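Local coordinates for periplasmic protein TorT (Vibrio parahaemolyticus, PDB 3O1I) that probably binds a small ligand in the periplasm, as type 1 periplasmic binding proteins do, and probably takes part in trimethylamine N-oxide sensing, at residues D[210-215]-D[219-224]; D[124-129]-D[195-200]. All blocks are in the same frame, centred on the assembly; numbering follows the deposited sequence.

Contact 1 (D[210-215]-D[219-224]); sequences SELRSA and HDIGLV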
ATOM      1  N   SER D 210     -25.821  -4.906   7.511  1.00 50.85           N
ATOM      2  CA  SER D 210     -25.769  -4.259   6.204  1.00 49.71           C
ATOM      3  C   SER D 210     -26.079  -5.221   5.077  1.00 49.82           C
ATOM      4  O   SER D 210     -26.656  -4.835   4.059  1.00 47.94           O
ATOM      5  CB  SER D 210     -24.407  -3.628   5.970  1.00 47.99           C
ATOM      6  OG  SER D 210     -24.301  -2.425   6.699  1.00 46.38           O
ATOM      7  N   GLU D 211     -25.701  -6.479   5.267  1.00 50.71           N
ATOM      8  CA  GLU D 211     -25.927  -7.482   4.248  1.00 51.59           C
ATOM      9  C   GLU D 211     -27.380  -7.863   4.096  1.00 51.50           C
ATOM     10  O   GLU D 211     -27.826  -8.121   2.990  1.00 52.13           O
ATOM     11  CB  GLU D 211     -25.059  -8.716   4.514  1.00 52.71           C
ATOM     12  CG  GLU D 211     -23.560  -8.456   4.286  1.00 53.63           C
ATOM     13  CD  GLU D 211     -23.264  -7.915   2.887  1.00 54.06           C
ATOM     14  OE1 GLU D 211     -23.478  -8.659   1.914  1.00 57.30           O
ATOM     15  OE2 GLU D 211     -22.824  -6.750   2.753  1.00 50.46           O
ATOM     16  N   LEU D 212     -28.127  -7.877   5.197  1.00 53.99           N
ATOM     17  CA  LEU D 212     -29.549  -8.234   5.148  1.00 52.96           C
ATOM     18  C   LEU D 212     -30.369  -7.130   4.509  1.00 54.02           C
ATOM     19  O   LEU D 212     -31.398  -7.398   3.898  1.00 54.63           O
ATOM     20  CB  LEU D 212     -30.096  -8.546   6.546  1.00 49.59           C
ATOM     21  CG  LEU D 212     -29.733  -9.934   7.107  1.00 49.76           C
ATOM     22  CD1 LEU D 212     -30.449 -10.158   8.431  1.00 48.56           C
ATOM     23  CD2 LEU D 212     -30.120 -11.030   6.116  1.00 44.34           C
ATOM     24  N   ARG D 213     -29.911  -5.891   4.651  1.00 55.37           N
ATOM     25  CA  ARG D 213     -30.594  -4.754   4.049  1.00 56.11           C
ATOM     26  C   ARG D 213     -30.269  -4.795   2.555  1.00 59.13           C
ATOM     27  O   ARG D 213     -31.157  -4.882   1.705  1.00 61.21           O
ATOM     28  CB  ARG D 213     -30.074  -3.459   4.653  1.00 52.10           C
ATOM     29  CG  ARG D 213     -30.741  -2.219   4.151  1.00 50.66           C
ATOM     30  CD  ARG D 213     -29.743  -1.090   4.148  1.00 51.79           C
ATOM     31  NE  ARG D 213     -30.363   0.228   4.147  1.00 54.51           N
ATOM     32  CZ  ARG D 213     -30.960   0.776   5.204  1.00 55.12           C
ATOM     33  NH1 ARG D 213     -31.029   0.121   6.361  1.00 52.12           N
ATOM     34  NH2 ARG D 213     -31.472   1.993   5.107  1.00 54.47           N
ATOM     35  N   SER D 214     -28.981  -4.752   2.242  1.00 60.99           N
ATOM     36  CA  SER D 214     -28.526  -4.794   0.860  1.00 63.04           C
ATOM     37  C   SER D 214     -29.138  -5.955   0.067  1.00 64.61           C
ATOM     38  O   SER D 214     -29.096  -5.954  -1.159  1.00 64.81           O
ATOM     39  CB  SER D 214     -26.999  -4.890   0.829  1.00 63.20           C
ATOM     40  OG  SER D 214     -26.518  -5.064  -0.490  1.00 62.35           O
ATOM     41  N   ALA D 215     -29.708  -6.936   0.764  1.00 66.60           N
ATOM     42  CA  ALA D 215     -30.313  -8.096   0.113  1.00 69.91           C
ATOM     43  C   ALA D 215     -31.800  -8.271   0.448  1.00 73.29           C
ATOM     44  O   ALA D 215     -32.356  -9.360   0.292  1.00 74.26           O
ATOM     45  CB  ALA D 215     -29.553  -9.349   0.498  1.00 69.24           C
ATOM     46  N   HIS D 219     -35.990  -8.391   7.368  1.00 81.02           N
ATOM     47  CA  HIS D 219     -37.031  -8.993   8.198  1.00 82.00           C
ATOM     48  C   HIS D 219     -37.238 -10.487   7.926  1.00 80.96           C
ATOM     49  O   HIS D 219     -38.306 -11.026   8.197  1.00 80.47           O
ATOM     50  CB  HIS D 219     -38.350  -8.233   7.990  1.00 84.28           C
ATOM     51  CG  HIS D 219     -38.262  -6.773   8.320  1.00 87.67           C
ATOM     52  ND1 HIS D 219     -38.042  -6.311   9.602  1.00 88.70           N
ATOM     53  CD2 HIS D 219     -38.310  -5.675   7.529  1.00 88.54           C
ATOM     54  CE1 HIS D 219     -37.955  -4.993   9.585  1.00 89.61           C
ATOM     55  NE2 HIS D 219     -38.113  -4.581   8.340  1.00 89.37           N
ATOM     56  N   ASP D 220     -36.214 -11.156   7.409  1.00 80.30           N
ATOM     57  CA  ASP D 220     -36.315 -12.582   7.106  1.00 79.22           C
ATOM     58  C   ASP D 220     -35.325 -13.425   7.909  1.00 77.30           C
ATOM     59  O   ASP D 220     -35.511 -14.633   8.074  1.00 76.91           O
ATOM     60  CB  ASP D 220     -36.102 -12.820   5.606  1.00 81.13           C
ATOM     61  CG  ASP D 220     -37.276 -12.338   4.762  1.00 82.70           C
ATOM     62  OD1 ASP D 220     -37.608 -11.129   4.791  1.00 81.65           O
ATOM     63  OD2 ASP D 220     -37.870 -13.182   4.061  1.00 84.75           O
ATOM     64  N   ILE D 221     -34.270 -12.784   8.401  1.00 74.85           N
ATOM     65  CA  ILE D 221     -33.261 -13.460   9.207  1.00 71.73           C
ATOM     66  C   ILE D 221     -33.036 -12.649  10.483  1.00 70.66           C
ATOM     67  O   ILE D 221     -32.768 -11.451  10.424  1.00 69.93           O
ATOM     68  CB  ILE D 221     -31.934 -13.600   8.432  1.00 71.00           C
ATOM     69  CG1 ILE D 221     -32.134 -14.543   7.248  1.00 69.87           C
ATOM     70  CG2 ILE D 221     -30.843 -14.138   9.336  1.00 70.07           C
ATOM     71  CD1 ILE D 221     -30.913 -14.708   6.396  1.00 69.31           C
ATOM     72  N   GLY D 222     -33.171 -13.302  11.634  1.00 69.09           N
ATOM     73  CA  GLY D 222     -32.985 -12.622  12.906  1.00 66.76           C
ATOM     74  C   GLY D 222     -31.550 -12.684  13.391  1.00 65.42           C
ATOM     75  O   GLY D 222     -30.947 -13.759  13.407  1.00 65.02           O
ATOM     76  N   LEU D 223     -31.012 -11.531  13.800  1.00 63.73           N
ATOM     77  CA  LEU D 223     -29.629 -11.425  14.273  1.00 60.14           C
ATOM     78  C   LEU D 223     -29.465 -11.476  15.798  1.00 59.77           C
ATOM     79  O   LEU D 223     -30.067 -10.692  16.533  1.00 59.29           O
ATOM     80  CB  LEU D 223     -29.007 -10.139  13.732  1.00 56.80           C
ATOM     81  CG  LEU D 223     -29.223  -9.946  12.228  1.00 54.58           C
ATOM     82  CD1 LEU D 223     -28.518  -8.677  11.764  1.00 52.55           C
ATOM     83  CD2 LEU D 223     -28.721 -11.181  11.474  1.00 53.90           C
ATOM     84  N   VAL D 224     -28.629 -12.403  16.254  1.00 59.76           N
ATOM     85  CA  VAL D 224     -28.352 -12.594  17.670  1.00 58.67           C
ATOM     86  C   VAL D 224     -26.842 -12.567  17.902  1.00 58.79           C
ATOM     87  O   VAL D 224     -26.125 -13.457  17.436  1.00 59.65           O
ATOM     88  CB  VAL D 224     -28.928 -13.949  18.151  1.00 58.29           C
ATOM     89  CG1 VAL D 224     -28.461 -14.265  19.562  1.00 57.87           C
ATOM     90  CG2 VAL D 224     -30.442 -13.906  18.099  1.00 57.00           C
TER
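Ile221 meets Leu212 just before strand 222-225 gets under way, and the two side chains cross at about a right angle. Its branch point lies 3.7 Å from one methyl of the leucine (Ile221 CB to Leu212 CD1), while the far end of the isoleucine reaches the other methyl (Ile221 CD1 to Leu212 CD2, 3.8 Å). Both arms of the leucine fork are therefore used against this one residue. The carbonyl of Ile221 also faces the fork, with its O atom 3.3 Å from Leu212 CD1; this is a van der Waals approach without a hydrogen bond.

Gly222 contributes backbone rather than side chain. It is backbone-bonded to Asp196 and Ile198, at the neighbouring strand 197-200 of the same parallel sheet.

Leu223 then returns to the helix. It meets Leu212 tip to tip, with Leu223 CD2 3.6 Å from Leu212 CD1, so that Leu212 CD1 touches both Ile221 and Leu223. With CG anti to the carbonyl carbon (chi1 -78°), Leu212 sends its fork off the helix to a place where both can touch it. Leu223 also packs on Ile205, Ala208 and Ile209, earlier in the same helix, and Leu212 rests on Ile190 of helix 179-192.

The contact is the closing corner of a beta-alpha-beta crossover, strand 197-200, helix 202-214, strand 222-225, in one lobe of the periplasmic binding protein fold. Outside this contact, Arg213 forms a salt bridge with an acidic side chain on the chain of another protein. Between the two segments there is no hydrogen bond or ion pair: three buried aliphatic side chains meet through van der Waals contact, so the contact is probably driven by burial of apolar surface and carries no directional bond of its own.

Contact 2 (D[124-129]-D[195-200]); sequences KYLAER and IDYIVG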
ATOM      1  N   LYS D 124     -30.281 -19.144  25.344  1.00 71.61           N
ATOM      2  CA  LYS D 124     -31.441 -19.086  26.226  1.00 70.63           C
ATOM      3  C   LYS D 124     -32.497 -18.176  25.606  1.00 69.11           C
ATOM      4  O   LYS D 124     -33.687 -18.448  25.715  1.00 70.23           O
ATOM      5  CB  LYS D 124     -31.027 -18.554  27.608  1.00 72.48           C
ATOM      6  CG  LYS D 124     -31.827 -19.111  28.784  1.00 73.64           C
ATOM      7  CD  LYS D 124     -31.255 -18.667  30.139  1.00 75.13           C
ATOM      8  CE  LYS D 124     -31.374 -17.154  30.358  1.00 75.95           C
ATOM      9  NZ  LYS D 124     -30.874 -16.716  31.704  1.00 74.71           N
ATOM     10  N   TYR D 125     -32.065 -17.097  24.956  1.00 66.00           N
ATOM     11  CA  TYR D 125     -33.005 -16.174  24.329  1.00 65.23           C
ATOM     12  C   TYR D 125     -33.750 -16.832  23.178  1.00 66.65           C
ATOM     13  O   TYR D 125     -34.924 -16.553  22.946  1.00 67.19           O
ATOM     14  CB  TYR D 125     -32.289 -14.937  23.788  1.00 62.18           C
ATOM     15  CG  TYR D 125     -33.151 -14.078  22.881  1.00 59.28           C
ATOM     16  CD1 TYR D 125     -33.665 -12.860  23.324  1.00 57.79           C
ATOM     17  CD2 TYR D 125     -33.435 -14.475  21.570  1.00 57.81           C
ATOM     18  CE1 TYR D 125     -34.435 -12.052  22.485  1.00 57.44           C
ATOM     19  CE2 TYR D 125     -34.206 -13.678  20.722  1.00 57.12           C
ATOM     20  CZ  TYR D 125     -34.700 -12.465  21.184  1.00 57.27           C
ATOM     21  OH  TYR D 125     -35.425 -11.648  20.344  1.00 55.63           O
ATOM     22  N   LEU D 126     -33.068 -17.696  22.443  1.00 68.20           N
ATOM     23  CA  LEU D 126     -33.709 -18.345  21.318  1.00 69.49           C
ATOM     24  C   LEU D 126     -34.495 -19.583  21.723  1.00 71.39           C
ATOM     25  O   LEU D 126     -35.485 -19.926  21.076  1.00 72.84           O
ATOM     26  CB  LEU D 126     -32.670 -18.689  20.251  1.00 66.60           C
ATOM     27  CG  LEU D 126     -32.020 -17.462  19.604  1.00 64.16           C
ATOM     28  CD1 LEU D 126     -30.903 -17.922  18.702  1.00 64.39           C
ATOM     29  CD2 LEU D 126     -33.041 -16.659  18.820  1.00 60.91           C
ATOM     30  N   ALA D 127     -34.065 -20.251  22.788  1.00 72.95           N
ATOM     31  CA  ALA D 127     -34.765 -21.446  23.254  1.00 74.74           C
ATOM     32  C   ALA D 127     -36.079 -21.022  23.911  1.00 76.26           C
ATOM     33  O   ALA D 127     -36.999 -21.823  24.077  1.00 76.38           O
ATOM     34  CB  ALA D 127     -33.899 -22.198  24.249  1.00 73.21           C
ATOM     35  N   GLU D 128     -36.144 -19.746  24.280  1.00 77.59           N
ATOM     36  CA  GLU D 128     -37.304 -19.163  24.937  1.00 78.90           C
ATOM     37  C   GLU D 128     -38.207 -18.527  23.898  1.00 77.75           C
ATOM     38  O   GLU D 128     -39.348 -18.172  24.173  1.00 77.96           O
ATOM     39  CB  GLU D 128     -36.831 -18.106  25.942  1.00 82.57           C
ATOM     40  CG  GLU D 128     -37.939 -17.347  26.665  1.00 89.13           C
ATOM     41  CD  GLU D 128     -37.397 -16.344  27.681  1.00 91.85           C
ATOM     42  OE1 GLU D 128     -36.555 -15.500  27.297  1.00 93.30           O
ATOM     43  OE2 GLU D 128     -37.818 -16.396  28.858  1.00 92.34           O
ATOM     44  N   ARG D 129     -37.676 -18.391  22.694  1.00 76.69           N
ATOM     45  CA  ARG D 129     -38.405 -17.791  21.589  1.00 75.59           C
ATOM     46  C   ARG D 129     -38.888 -18.915  20.673  1.00 75.77           C
ATOM     47  O   ARG D 129     -39.747 -18.720  19.817  1.00 74.47           O
ATOM     48  CB  ARG D 129     -37.466 -16.852  20.833  1.00 74.51           C
ATOM     49  CG  ARG D 129     -38.117 -15.992  19.769  1.00 73.62           C
ATOM     50  CD  ARG D 129     -37.062 -15.462  18.798  1.00 71.42           C
ATOM     51  NE  ARG D 129     -37.601 -14.474  17.869  1.00 68.90           N
ATOM     52  CZ  ARG D 129     -38.053 -13.285  18.244  1.00 68.71           C
ATOM     53  NH1 ARG D 129     -38.022 -12.953  19.523  1.00 70.19           N
ATOM     54  NH2 ARG D 129     -38.535 -12.432  17.350  1.00 67.70           N
ATOM     55  N   ILE D 195     -31.956 -20.515   6.548  1.00 81.33           N
ATOM     56  CA  ILE D 195     -31.612 -19.763   7.741  1.00 79.19           C
ATOM     57  C   ILE D 195     -32.649 -18.799   8.281  1.00 78.08           C
ATOM     58  O   ILE D 195     -33.063 -17.857   7.606  1.00 76.67           O
ATOM     59  CB  ILE D 195     -30.298 -18.999   7.545  1.00 78.63           C
ATOM     60  CG1 ILE D 195     -29.234 -19.954   6.997  1.00 78.22           C
ATOM     61  CG2 ILE D 195     -29.845 -18.393   8.867  1.00 77.47           C
ATOM     62  CD1 ILE D 195     -29.093 -21.245   7.791  1.00 76.13           C
ATOM     63  N   ASP D 196     -33.041 -19.053   9.527  1.00 77.64           N
ATOM     64  CA  ASP D 196     -34.003 -18.230  10.249  1.00 77.18           C
ATOM     65  C   ASP D 196     -33.232 -17.163  11.024  1.00 76.27           C
ATOM     66  O   ASP D 196     -33.499 -15.964  10.882  1.00 75.60           O
ATOM     67  CB  ASP D 196     -34.807 -19.092  11.220  1.00 77.53           C
ATOM     68  CG  ASP D 196     -35.727 -20.063  10.510  1.00 78.99           C
ATOM     69  OD1 ASP D 196     -36.667 -19.593   9.838  1.00 79.17           O
ATOM     70  OD2 ASP D 196     -35.511 -21.290  10.618  1.00 79.35           O
ATOM     71  N   TYR D 197     -32.271 -17.613  11.836  1.00 75.04           N
ATOM     72  CA  TYR D 197     -31.435 -16.719  12.641  1.00 72.43           C
ATOM     73  C   TYR D 197     -29.946 -16.917  12.383  1.00 70.74           C
ATOM     74  O   TYR D 197     -29.511 -17.972  11.907  1.00 71.03           O
ATOM     75  CB  TYR D 197     -31.649 -16.953  14.141  1.00 71.92           C
ATOM     76  CG  TYR D 197     -33.059 -16.799  14.635  1.00 71.06           C
ATOM     77  CD1 TYR D 197     -33.796 -17.912  15.038  1.00 70.91           C
ATOM     78  CD2 TYR D 197     -33.647 -15.543  14.734  1.00 70.98           C
ATOM     79  CE1 TYR D 197     -35.087 -17.775  15.533  1.00 71.94           C
ATOM     80  CE2 TYR D 197     -34.938 -15.391  15.225  1.00 71.67           C
ATOM     81  CZ  TYR D 197     -35.654 -16.508  15.626  1.00 72.71           C
ATOM     82  OH  TYR D 197     -36.923 -16.348  16.137  1.00 72.95           O
ATOM     83  N   ILE D 198     -29.179 -15.886  12.720  1.00 68.84           N
ATOM     84  CA  ILE D 198     -27.729 -15.912  12.617  1.00 66.76           C
ATOM     85  C   ILE D 198     -27.218 -15.462  13.985  1.00 65.61           C
ATOM     86  O   ILE D 198     -27.520 -14.355  14.444  1.00 63.76           O
ATOM     87  CB  ILE D 198     -27.156 -14.909  11.581  1.00 67.00           C
ATOM     88  CG1 ILE D 198     -27.651 -15.212  10.174  1.00 66.98           C
ATOM     89  CG2 ILE D 198     -25.638 -14.997  11.576  1.00 65.08           C
ATOM     90  CD1 ILE D 198     -27.202 -14.154   9.167  1.00 67.31           C
ATOM     91  N   VAL D 199     -26.469 -16.330  14.648  1.00 64.40           N
ATOM     92  CA  VAL D 199     -25.881 -15.983  15.932  1.00 63.32           C
ATOM     93  C   VAL D 199     -24.376 -15.975  15.748  1.00 61.15           C
ATOM     94  O   VAL D 199     -23.773 -17.007  15.446  1.00 59.76           O
ATOM     95  CB  VAL D 199     -26.265 -16.983  17.045  1.00 64.30           C
ATOM     96  CG1 VAL D 199     -27.718 -16.816  17.384  1.00 66.92           C
ATOM     97  CG2 VAL D 199     -26.007 -18.407  16.606  1.00 64.79           C
ATOM     98  N   GLY D 200     -23.771 -14.802  15.901  1.00 59.01           N
ATOM     99  CA  GLY D 200     -22.336 -14.715  15.739  1.00 58.39           C
ATOM    100  C   GLY D 200     -21.685 -13.572  16.488  1.00 57.13           C
ATOM    101  O   GLY D 200     -22.305 -12.951  17.351  1.00 58.53           O
TER
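Leu126 and Tyr197 adopt the same kind of first torsion, CG anti to the carbonyl carbon and beside the backbone N (chi1 -65° for the leucine), and this sends the two side chains past each other in opposite directions. Leu126 CD2 comes to rest over the face of the tyrosine ring, 3.9 Å from the Tyr197 centroid and only 6° off the ring normal, a well-centred CH-pi contact. The other branch of the fork turns to the next inward-facing residue of the strand, with Leu126 CD1 3.6 Å from Val199 CG1.

Tyr197 and Val199 alternate with Ile198, whose side chain points away from helix 116-127. This is the alternation of a strand inside an alpha/beta sheet with helices on its two faces, here the parallel sheet of one lobe of the type 1 periplasmic binding protein fold. Helix 116-127 brings Leu126 down onto the face where Ile139, from strand 137-142, and Phe158 and Ile162, from helix 152-163, add to the apolar filling.

The extended chain of Arg129 carries its guanidinium to the rim of this layer, where the guanidinium and ring planes are 75° apart. Tyr197 OH sits at the guanidinium edge, near its plane. This hydroxyl has its stronger partner in His130 NE2, of the residue after Arg129; the bond from Arg129 NE is at most weak, and doubtful because the hydroxyl is crowded in the model.

How the contacts relate
Contacts 1 and 2 lie on opposite faces of one parallel sheet, their centres about 14 Å apart. Strands 197-200 and 222-225 are neighbours there, and Ile198 packs toward the side of contact 1 while Val224 serves the side of contact 2, where it lies against Val199. Helix 202-214 packs on one face and helix 116-127 on the other, each with neighbouring helices. Both contacts are largely buried, yet their chemistry differs: 210-215 with 219-224 is local in sequence and its side chains are all aliphatic, whereas 124-129 with 195-200 spans some 65 residues, adds an aromatic face and ends at an exposed arginine.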